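Local coordinates for DisA protein (Sorangium cellulosum, PDB 6CCA) that is a carbon methyltransferase of the disorazol polyketide assembly line and probably places the gem-dimethyl group on the growing chain, at residues Y117-I120 / L125-S128; S241-L246 / L253-T258; K313-T318 / P373-L378. One frame throughout, in Å; residues are numbered along the deposited sequence.

Interaction 1: residues Y117-I120 / L125-S128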
loop_
_atom_site.group_PDB
_atom_site.type_symbol
_atom_site.label_atom_id
_atom_site.label_comp_id
_atom_site.label_asym_id
_atom_site.label_seq_id
_atom_site.Cartn_x
_atom_site.Cartn_y
_atom_site.Cartn_z
ATOM N N TYR A 117 -13.396 9.353 22.369
ATOM C CA TYR A 117 -14.716 9.907 22.146
ATOM C C TYR A 117 -15.861 8.987 22.471
ATOM O O TYR A 117 -16.957 9.465 22.788
ATOM C CB TYR A 117 -14.843 10.362 20.666
ATOM C CG TYR A 117 -13.959 11.540 20.253
ATOM C CD1 TYR A 117 -13.980 12.732 20.952
ATOM C CD2 TYR A 117 -13.141 11.491 19.119
ATOM C CE1 TYR A 117 -13.197 13.817 20.600
ATOM C CE2 TYR A 117 -12.363 12.571 18.750
ATOM C CZ TYR A 117 -12.405 13.747 19.487
ATOM O OH TYR A 117 -11.641 14.845 19.176
ATOM N N LEU A 118 -15.682 7.660 22.327
ATOM C CA LEU A 118 -16.723 6.675 22.619
ATOM C C LEU A 118 -16.161 5.746 23.699
ATOM O O LEU A 118 -14.961 5.501 23.739
ATOM C CB LEU A 118 -17.102 5.791 21.436
ATOM C CG LEU A 118 -17.833 6.417 20.267
ATOM C CD1 LEU A 118 -18.174 5.381 19.256
ATOM C CD2 LEU A 118 -19.097 7.190 20.704
ATOM N N ARG A 119 -17.048 5.292 24.578
ATOM C CA ARG A 119 -16.789 4.141 25.428
ATOM C C ARG A 119 -17.698 3.077 24.888
ATOM O O ARG A 119 -18.883 3.313 24.622
ATOM C CB ARG A 119 -17.074 4.450 26.895
ATOM C CG ARG A 119 -16.754 3.287 27.837
ATOM C CD ARG A 119 -16.432 3.733 29.274
ATOM N NE ARG A 119 -17.275 4.829 29.782
ATOM C CZ ARG A 119 -18.574 4.721 30.064
ATOM N NH1 ARG A 119 -19.196 3.542 29.892
ATOM N NH2 ARG A 119 -19.259 5.784 30.530
ATOM N N ILE A 120 -17.138 1.879 24.663
ATOM C CA ILE A 120 -17.841 0.848 24.026
ATOM C C ILE A 120 -17.887 -0.422 24.923
ATOM O O ILE A 120 -16.875 -0.817 25.441
ATOM C CB ILE A 120 -17.139 0.395 22.702
ATOM C CG1 ILE A 120 -17.093 1.574 21.719
ATOM C CG2 ILE A 120 -17.882 -0.746 22.092
ATOM C CD1 ILE A 120 -16.550 1.283 20.343
ATOM N N LEU A 125 -22.702 1.966 22.926
ATOM C CA LEU A 125 -21.874 3.106 22.661
ATOM C C LEU A 125 -22.259 4.266 23.549
ATOM O O LEU A 125 -23.390 4.576 23.655
ATOM C CB LEU A 125 -22.045 3.511 21.207
ATOM C CG LEU A 125 -21.893 2.397 20.202
ATOM C CD1 LEU A 125 -22.192 2.845 18.795
ATOM C CD2 LEU A 125 -20.537 1.746 20.298
ATOM N N PHE A 126 -21.295 4.885 24.171
ATOM C CA PHE A 126 -21.544 5.978 25.066
ATOM C C PHE A 126 -20.609 7.097 24.673
ATOM O O PHE A 126 -19.370 6.919 24.660
ATOM C CB PHE A 126 -21.245 5.578 26.512
ATOM C CG PHE A 126 -21.653 6.634 27.511
ATOM C CD1 PHE A 126 -22.986 6.939 27.693
ATOM C CD2 PHE A 126 -20.704 7.317 28.244
ATOM C CE1 PHE A 126 -23.353 7.922 28.624
ATOM C CE2 PHE A 126 -21.058 8.306 29.130
ATOM C CZ PHE A 126 -22.377 8.577 29.352
ATOM N N THR A 127 -21.168 8.285 24.414
ATOM C CA THR A 127 -20.295 9.432 24.093
ATOM C C THR A 127 -19.748 10.007 25.338
ATOM O O THR A 127 -20.509 10.370 26.286
ATOM C CB THR A 127 -21.006 10.576 23.303
ATOM O OG1 THR A 127 -22.282 10.905 23.902
ATOM C CG2 THR A 127 -21.339 10.153 21.973
ATOM N N SER A 128 -18.450 10.195 25.321
ATOM C CA SER A 128 -17.739 10.764 26.395
ATOM C C SER A 128 -17.770 12.260 26.409
ATOM O O SER A 128 -18.243 12.902 25.466
ATOM C CB SER A 128 -16.268 10.365 26.331
ATOM O OG SER A 128 -15.452 11.243 25.523
#
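R119 and F126 form the hydrogen-bonded pair at the middle of this antiparallel ladder. R119 N donates to F126 O at 2.8 Å, nearly straight. The return bond runs from F126 N to R119 O at 2.9 Å and is more bent. A third backbone bond, from S128 N to Y117 O at 3.0 Å, carries the pairing one residue beyond the paired strands, before L118 and after T127.

On the same face of the sheet, the R119 and F126 side chains run side by side and point the same way. Each has CG anti to its backbone N (chi1 -177° and -173°), and the R119 chain then bends at chi3. This bend brings NH2 to 3.1 Å from F126 CD2. The guanidinium is tilted 33° from the ring, and F126 CB lies over one of its faces, toward the rim.

The other face is mostly apolar. L125 CD2 lies alongside I120, 3.7 Å from CG1. L118 CD2 meets the methyl of T127, CG2, at 3.9 Å. The hydroxyl of T127 bonds to R81 O and S84 N, in the chain just ahead of strand 85-87.

Strands 118-121 and 124-127 make a beta hairpin. Strand 85-87 pairs with 124-127 on its other edge, which puts 124-127 in the centre of a three-stranded antiparallel sheet. Helix 102-114 covers the face of L118 and I120, with L109 and L112 against L118 and E113 against I120.

Interaction 2: residues S241-L246 / L253-T258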
loop_
_atom_site.group_PDB
_atom_site.type_symbol
_atom_site.label_atom_id
_atom_site.label_comp_id
_atom_site.label_asym_id
_atom_site.label_seq_id
_atom_site.Cartn_x
_atom_site.Cartn_y
_atom_site.Cartn_z
ATOM N N SER A 241 8.945 6.617 -13.176
ATOM C CA SER A 241 10.250 6.877 -12.700
ATOM C C SER A 241 11.090 5.606 -12.616
ATOM O O SER A 241 12.300 5.674 -12.767
ATOM C CB SER A 241 10.176 7.695 -11.406
ATOM O OG SER A 241 9.742 6.840 -10.368
ATOM N N VAL A 242 10.478 4.448 -12.380
ATOM C CA VAL A 242 11.202 3.222 -12.473
ATOM C C VAL A 242 11.777 2.987 -13.886
ATOM O O VAL A 242 12.980 2.684 -14.082
ATOM C CB VAL A 242 10.335 2.030 -12.040
ATOM C CG1 VAL A 242 11.050 0.719 -12.321
ATOM C CG2 VAL A 242 9.957 2.126 -10.539
ATOM N N LEU A 243 10.908 3.120 -14.874
ATOM C CA LEU A 243 11.317 2.860 -16.240
ATOM C C LEU A 243 12.418 3.875 -16.648
ATOM O O LEU A 243 13.356 3.545 -17.342
ATOM C CB LEU A 243 10.099 2.966 -17.141
ATOM C CG LEU A 243 9.014 1.924 -16.928
ATOM C CD1 LEU A 243 7.887 2.157 -17.945
ATOM C CD2 LEU A 243 9.493 0.504 -17.029
ATOM N N GLU A 244 12.280 5.130 -16.264
ATOM C CA GLU A 244 13.314 6.091 -16.616
ATOM C C GLU A 244 14.655 5.698 -15.976
ATOM O O GLU A 244 15.713 5.737 -16.636
ATOM C CB GLU A 244 12.915 7.505 -16.224
ATOM C CG GLU A 244 13.923 8.562 -16.686
ATOM C CD GLU A 244 14.106 8.613 -18.230
ATOM O OE1 GLU A 244 13.255 8.130 -19.047
ATOM O OE2 GLU A 244 15.151 9.104 -18.675
ATOM N N ALA A 245 14.627 5.297 -14.705
ATOM C CA ALA A 245 15.903 4.905 -14.025
ATOM C C ALA A 245 16.498 3.669 -14.653
ATOM O O ALA A 245 17.725 3.467 -14.695
ATOM C CB ALA A 245 15.684 4.664 -12.531
ATOM N N LEU A 246 15.651 2.783 -15.149
ATOM C CA LEU A 246 16.156 1.538 -15.695
ATOM C C LEU A 246 16.591 1.633 -17.148
ATOM O O LEU A 246 17.161 0.678 -17.650
ATOM C CB LEU A 246 15.131 0.436 -15.523
ATOM C CG LEU A 246 15.198 -0.392 -14.237
ATOM C CD1 LEU A 246 15.360 0.416 -12.987
ATOM C CD2 LEU A 246 13.932 -1.230 -14.152
ATOM N N LEU A 253 17.529 -5.877 -20.501
ATOM C CA LEU A 253 16.370 -5.867 -19.641
ATOM C C LEU A 253 15.083 -6.158 -20.403
ATOM O O LEU A 253 14.877 -5.664 -21.529
ATOM C CB LEU A 253 16.356 -4.502 -18.941
ATOM C CG LEU A 253 15.156 -4.156 -18.091
ATOM C CD1 LEU A 253 15.179 -5.040 -16.867
ATOM C CD2 LEU A 253 15.267 -2.700 -17.716
ATOM N N GLU A 254 14.217 -6.978 -19.803
ATOM C CA GLU A 254 12.801 -6.991 -20.145
ATOM C C GLU A 254 11.957 -6.659 -18.891
ATOM O O GLU A 254 12.137 -7.285 -17.841
ATOM C CB GLU A 254 12.353 -8.330 -20.630
ATOM C CG GLU A 254 13.167 -9.007 -21.673
ATOM C CD GLU A 254 12.664 -10.418 -21.812
ATOM O OE1 GLU A 254 13.171 -11.368 -21.093
ATOM O OE2 GLU A 254 11.637 -10.485 -22.497
ATOM N N TYR A 255 11.010 -5.736 -19.011
ATOM C CA TYR A 255 10.178 -5.358 -17.916
ATOM C C TYR A 255 8.697 -5.630 -18.274
ATOM O O TYR A 255 8.212 -5.220 -19.321
ATOM C CB TYR A 255 10.416 -3.903 -17.627
ATOM C CG TYR A 255 9.787 -3.332 -16.387
ATOM C CD1 TYR A 255 8.433 -3.000 -16.318
ATOM C CD2 TYR A 255 10.582 -3.048 -15.272
ATOM C CE1 TYR A 255 7.872 -2.444 -15.160
ATOM C CE2 TYR A 255 10.055 -2.520 -14.107
ATOM C CZ TYR A 255 8.702 -2.195 -14.043
ATOM O OH TYR A 255 8.217 -1.651 -12.852
ATOM N N PHE A 256 8.023 -6.410 -17.448
ATOM C CA PHE A 256 6.626 -6.697 -17.628
ATOM C C PHE A 256 5.775 -5.779 -16.740
ATOM O O PHE A 256 5.757 -5.867 -15.493
ATOM C CB PHE A 256 6.343 -8.151 -17.324
ATOM C CG PHE A 256 6.699 -9.091 -18.447
ATOM C CD1 PHE A 256 8.037 -9.341 -18.765
ATOM C CD2 PHE A 256 5.703 -9.692 -19.201
ATOM C CE1 PHE A 256 8.377 -10.184 -19.833
ATOM C CE2 PHE A 256 6.035 -10.573 -20.257
ATOM C CZ PHE A 256 7.357 -10.762 -20.597
ATOM N N TYR A 257 5.064 -4.873 -17.414
ATOM C CA TYR A 257 4.062 -3.996 -16.825
ATOM C C TYR A 257 2.706 -4.735 -16.800
ATOM O O TYR A 257 2.138 -5.012 -17.864
ATOM C CB TYR A 257 4.006 -2.711 -17.673
ATOM C CG TYR A 257 3.061 -1.619 -17.211
ATOM C CD1 TYR A 257 1.711 -1.798 -17.120
ATOM C CD2 TYR A 257 3.541 -0.374 -16.894
ATOM C CE1 TYR A 257 0.860 -0.756 -16.721
ATOM C CE2 TYR A 257 2.692 0.652 -16.551
ATOM C CZ TYR A 257 1.360 0.442 -16.476
ATOM O OH TYR A 257 0.571 1.512 -16.064
ATOM N N THR A 258 2.238 -5.117 -15.619
ATOM C CA THR A 258 1.060 -5.953 -15.499
ATOM C C THR A 258 0.132 -5.406 -14.483
ATOM O O THR A 258 0.548 -4.618 -13.607
ATOM C CB THR A 258 1.363 -7.446 -15.142
ATOM O OG1 THR A 258 1.595 -7.577 -13.763
ATOM C CG2 THR A 258 2.494 -7.982 -15.931
#
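L243 sets a methyl on the ring of Y255. CD2 stands 3.7 Å from the ring centroid and only 11° off the normal, a CH-pi contact over the middle of one face. The nearest ring atom is CD1, but CE1 is almost as close. The methyl therefore sits squarely on the ring and does not slip to its rim.

V242 and L246, one helical turn apart, touch the ring obliquely. V242 CG1 reaches the phenol end, 3.7 Å from Y255 OH and 3.8 Å from Y255 CE2. L246 CD2 touches nearer the root, 4.0 Å from Y255 CD2. The ring is thus the bump on the strand, and V242, L243 and L246 form the hollow that takes it. Each of the three side chains crosses the Y255 side chain at about a right angle. Y255 has CG anti to the backbone N (chi1 -172°), which carries the ring out from the strand to the helix.

A smaller fit lies beside it. L253 is on the same side of the strand as Y255, two residues earlier. Its CD2 methyl fits against the base of L246, 3.8 Å from CB, and also nears L246 O. L246 touches both strand side chains.

All five residues are buried, and the contact is carried by apolar surfaces. The Y255 hydroxyl has its polar partner in E230 OE1.

The two axes run antiparallel, at 175° and 11.1 Å apart. They are the helix and second strand of the beta-alpha-beta unit 226-231, 239-246 and 253-257. Strand 226-231 lies beside 253-257 on one edge and strand 279-281 on the other. Helix 196-216 packs on the same helix, with L209 against V242 and L210 against L246.

Interaction 3: residues K313-T318 / P373-L378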
loop_
_atom_site.group_PDB
_atom_site.type_symbol
_atom_site.label_atom_id
_atom_site.label_comp_id
_atom_site.label_asym_id
_atom_site.label_seq_id
_atom_site.Cartn_x
_atom_site.Cartn_y
_atom_site.Cartn_z
ATOM N N LYS A 313 -6.972 -12.366 -1.603
ATOM C CA LYS A 313 -7.761 -13.133 -0.665
ATOM C C LYS A 313 -6.969 -13.974 0.266
ATOM O O LYS A 313 -7.317 -14.108 1.430
ATOM C CB LYS A 313 -8.712 -14.063 -1.438
ATOM C CG LYS A 313 -9.827 -13.293 -2.067
ATOM C CD LYS A 313 -10.875 -14.195 -2.685
ATOM C CE LYS A 313 -11.916 -13.318 -3.377
ATOM N NZ LYS A 313 -12.502 -14.011 -4.553
ATOM N N ASN A 314 -5.900 -14.564 -0.263
ATOM C CA ASN A 314 -5.019 -15.393 0.480
ATOM C C ASN A 314 -3.548 -15.080 0.222
ATOM O O ASN A 314 -3.018 -15.374 -0.832
ATOM C CB ASN A 314 -5.252 -16.865 0.125
ATOM C CG ASN A 314 -4.514 -17.766 1.074
ATOM O OD1 ASN A 314 -3.320 -18.003 0.946
ATOM N ND2 ASN A 314 -5.202 -18.176 2.130
ATOM N N LEU A 315 -2.902 -14.476 1.204
ATOM C CA LEU A 315 -1.548 -13.981 1.048
ATOM C C LEU A 315 -0.540 -15.098 0.780
ATOM O O LEU A 315 0.306 -14.965 -0.094
ATOM C CB LEU A 315 -1.180 -13.094 2.260
ATOM C CG LEU A 315 0.038 -12.176 2.110
ATOM C CD1 LEU A 315 -0.078 -11.374 0.791
ATOM C CD2 LEU A 315 0.193 -11.269 3.330
ATOM N N ARG A 316 -0.625 -16.182 1.544
ATOM C CA ARG A 316 0.310 -17.293 1.399
ATOM C C ARG A 316 0.263 -17.882 -0.007
ATOM O O ARG A 316 1.293 -18.224 -0.586
ATOM C CB ARG A 316 0.016 -18.380 2.435
ATOM C CG ARG A 316 0.419 -18.011 3.854
ATOM C CD ARG A 316 0.148 -19.154 4.819
ATOM N NE ARG A 316 0.237 -18.727 6.211
ATOM C CZ ARG A 316 1.365 -18.707 6.916
ATOM N NH1 ARG A 316 2.505 -19.092 6.359
ATOM N NH2 ARG A 316 1.352 -18.303 8.179
ATOM N N SER A 317 -0.946 -17.995 -0.546
ATOM C CA SER A 317 -1.155 -18.531 -1.842
ATOM C C SER A 317 -0.568 -17.574 -2.920
ATOM O O SER A 317 0.010 -17.980 -3.909
ATOM C CB SER A 317 -2.686 -18.682 -2.024
ATOM O OG SER A 317 -2.969 -19.098 -3.308
ATOM N N THR A 318 -0.778 -16.282 -2.716
ATOM C CA THR A 318 -0.274 -15.293 -3.629
ATOM C C THR A 318 1.251 -15.293 -3.633
ATOM O O THR A 318 1.862 -15.254 -4.691
ATOM C CB THR A 318 -0.869 -13.924 -3.250
ATOM O OG1 THR A 318 -2.263 -13.914 -3.572
ATOM C CG2 THR A 318 -0.191 -12.760 -3.991
ATOM N N PRO A 373 7.696 -6.638 10.919
ATOM C CA PRO A 373 7.989 -7.961 11.540
ATOM C C PRO A 373 7.058 -9.039 11.052
ATOM O O PRO A 373 7.511 -10.152 10.746
ATOM C CB PRO A 373 7.870 -7.709 13.074
ATOM C CG PRO A 373 8.106 -6.217 13.249
ATOM C CD PRO A 373 7.607 -5.542 11.928
ATOM N N MET A 374 5.795 -8.725 10.863
ATOM C CA MET A 374 4.852 -9.694 10.293
ATOM C C MET A 374 5.188 -10.134 8.851
ATOM O O MET A 374 5.122 -11.316 8.528
ATOM C CB MET A 374 3.404 -9.200 10.335
ATOM C CG MET A 374 2.817 -9.047 11.766
ATOM S SD MET A 374 1.358 -7.952 11.763
ATOM C CE MET A 374 0.118 -8.995 11.124
ATOM N N TRP A 375 5.586 -9.201 8.010
ATOM C CA TRP A 375 6.023 -9.558 6.649
ATOM C C TRP A 375 7.287 -10.432 6.685
ATOM O O TRP A 375 7.365 -11.427 5.947
ATOM C CB TRP A 375 6.369 -8.294 5.850
ATOM C CG TRP A 375 5.216 -7.664 5.125
ATOM C CD1 TRP A 375 4.719 -6.431 5.400
ATOM C CD2 TRP A 375 4.458 -8.149 3.981
ATOM N NE1 TRP A 375 3.722 -6.110 4.511
ATOM C CE2 TRP A 375 3.497 -7.165 3.682
ATOM C CE3 TRP A 375 4.460 -9.333 3.224
ATOM C CZ2 TRP A 375 2.602 -7.285 2.665
ATOM C CZ3 TRP A 375 3.515 -9.479 2.238
ATOM C CH2 TRP A 375 2.606 -8.433 1.958
ATOM N N LYS A 376 8.200 -10.108 7.591
ATOM C CA LYS A 376 9.449 -10.884 7.736
ATOM C C LYS A 376 9.108 -12.315 8.081
ATOM O O LYS A 376 9.538 -13.289 7.362
ATOM C CB LYS A 376 10.452 -10.186 8.676
ATOM C CG LYS A 376 11.794 -10.899 8.799
ATOM C CD LYS A 376 12.762 -10.208 9.713
ATOM C CE LYS A 376 14.141 -10.879 9.640
ATOM N NZ LYS A 376 14.066 -12.183 10.243
ATOM N N GLY A 377 8.308 -12.504 9.123
ATOM C CA GLY A 377 7.933 -13.869 9.575
ATOM C C GLY A 377 7.152 -14.616 8.551
ATOM O O GLY A 377 7.414 -15.797 8.245
ATOM N N LEU A 378 6.202 -13.949 7.921
ATOM C CA LEU A 378 5.460 -14.645 6.896
ATOM C C LEU A 378 6.291 -15.067 5.651
ATOM O O LEU A 378 6.087 -16.195 5.121
ATOM C CB LEU A 378 4.249 -13.823 6.419
ATOM C CG LEU A 378 3.302 -14.425 5.368
ATOM C CD1 LEU A 378 2.600 -15.672 5.839
ATOM C CD2 LEU A 378 2.273 -13.425 4.863
#
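L315 and L378 bring their branches together through similar torsions. Each has CG anti to its own backbone N (chi1 -164° and -178°), and this sends the leucine branches into the gap between the two helices. The side chains meet at an oblique angle. L315 CD2 and L378 CD2 are 3.4 Å apart, tighter than usual carbon contact, so the packing here is close.

W375 starts away from helix 315-325, but its indole swings back. The far end of the six-membered ring reaches L315, with CZ3 3.9 Å from L315 CD2. CH2 touches both L315 methyls, and the two side chains cross at about a right angle.

The other methyl of L378 serves R316. The arginine is extended from CG to NE. CD1 of L378 lies over the centre of its guanidinium face, 3.4 Å from R316 CZ. A methyl thus covers the flat cation, while its nitrogens make salt bridges to E362, E381 and E382. These acids probably fix the rotation of the group.

N314 shapes the start of helix 315-325. It is the N-cap: its OD1 accepts from S317 N at 2.8 Å, with the donor in the carbonyl plane. L315 N, at the same end, bonds to D359 OD2.

W375 also touches L334 and E336 of strand 330-337, which sets helix 372-381 against the sheet. The whole is helix-to-helix packing through leucine branches, set beside the central sheet of a methyltransferase domain. Helix 315-325 leads toward strand 330-337, which is parallel to 300-306, as in the beta-alpha-beta order of Rossmann-like methyltransferases.

In the fold
Interactions 2 and 3 are buried contacts beside the same mixed sheet, with centres about 25 Å apart. They do not touch and share no helix or strand. Interaction 1 belongs to a separate small antiparallel sheet. Its centre lies about 50 Å from that of interaction 2, on the opposite side of the chain's centre. It is only partly buried. The chemistry follows the place: interaction 1 is held by backbone bonds within a local hairpin, whereas interactions 2 and 3 rest on side chains. Interaction 2 is apolar and joins neighbours in sequence. Interaction 3 spans more than fifty residues and adds an arginine bound to acids.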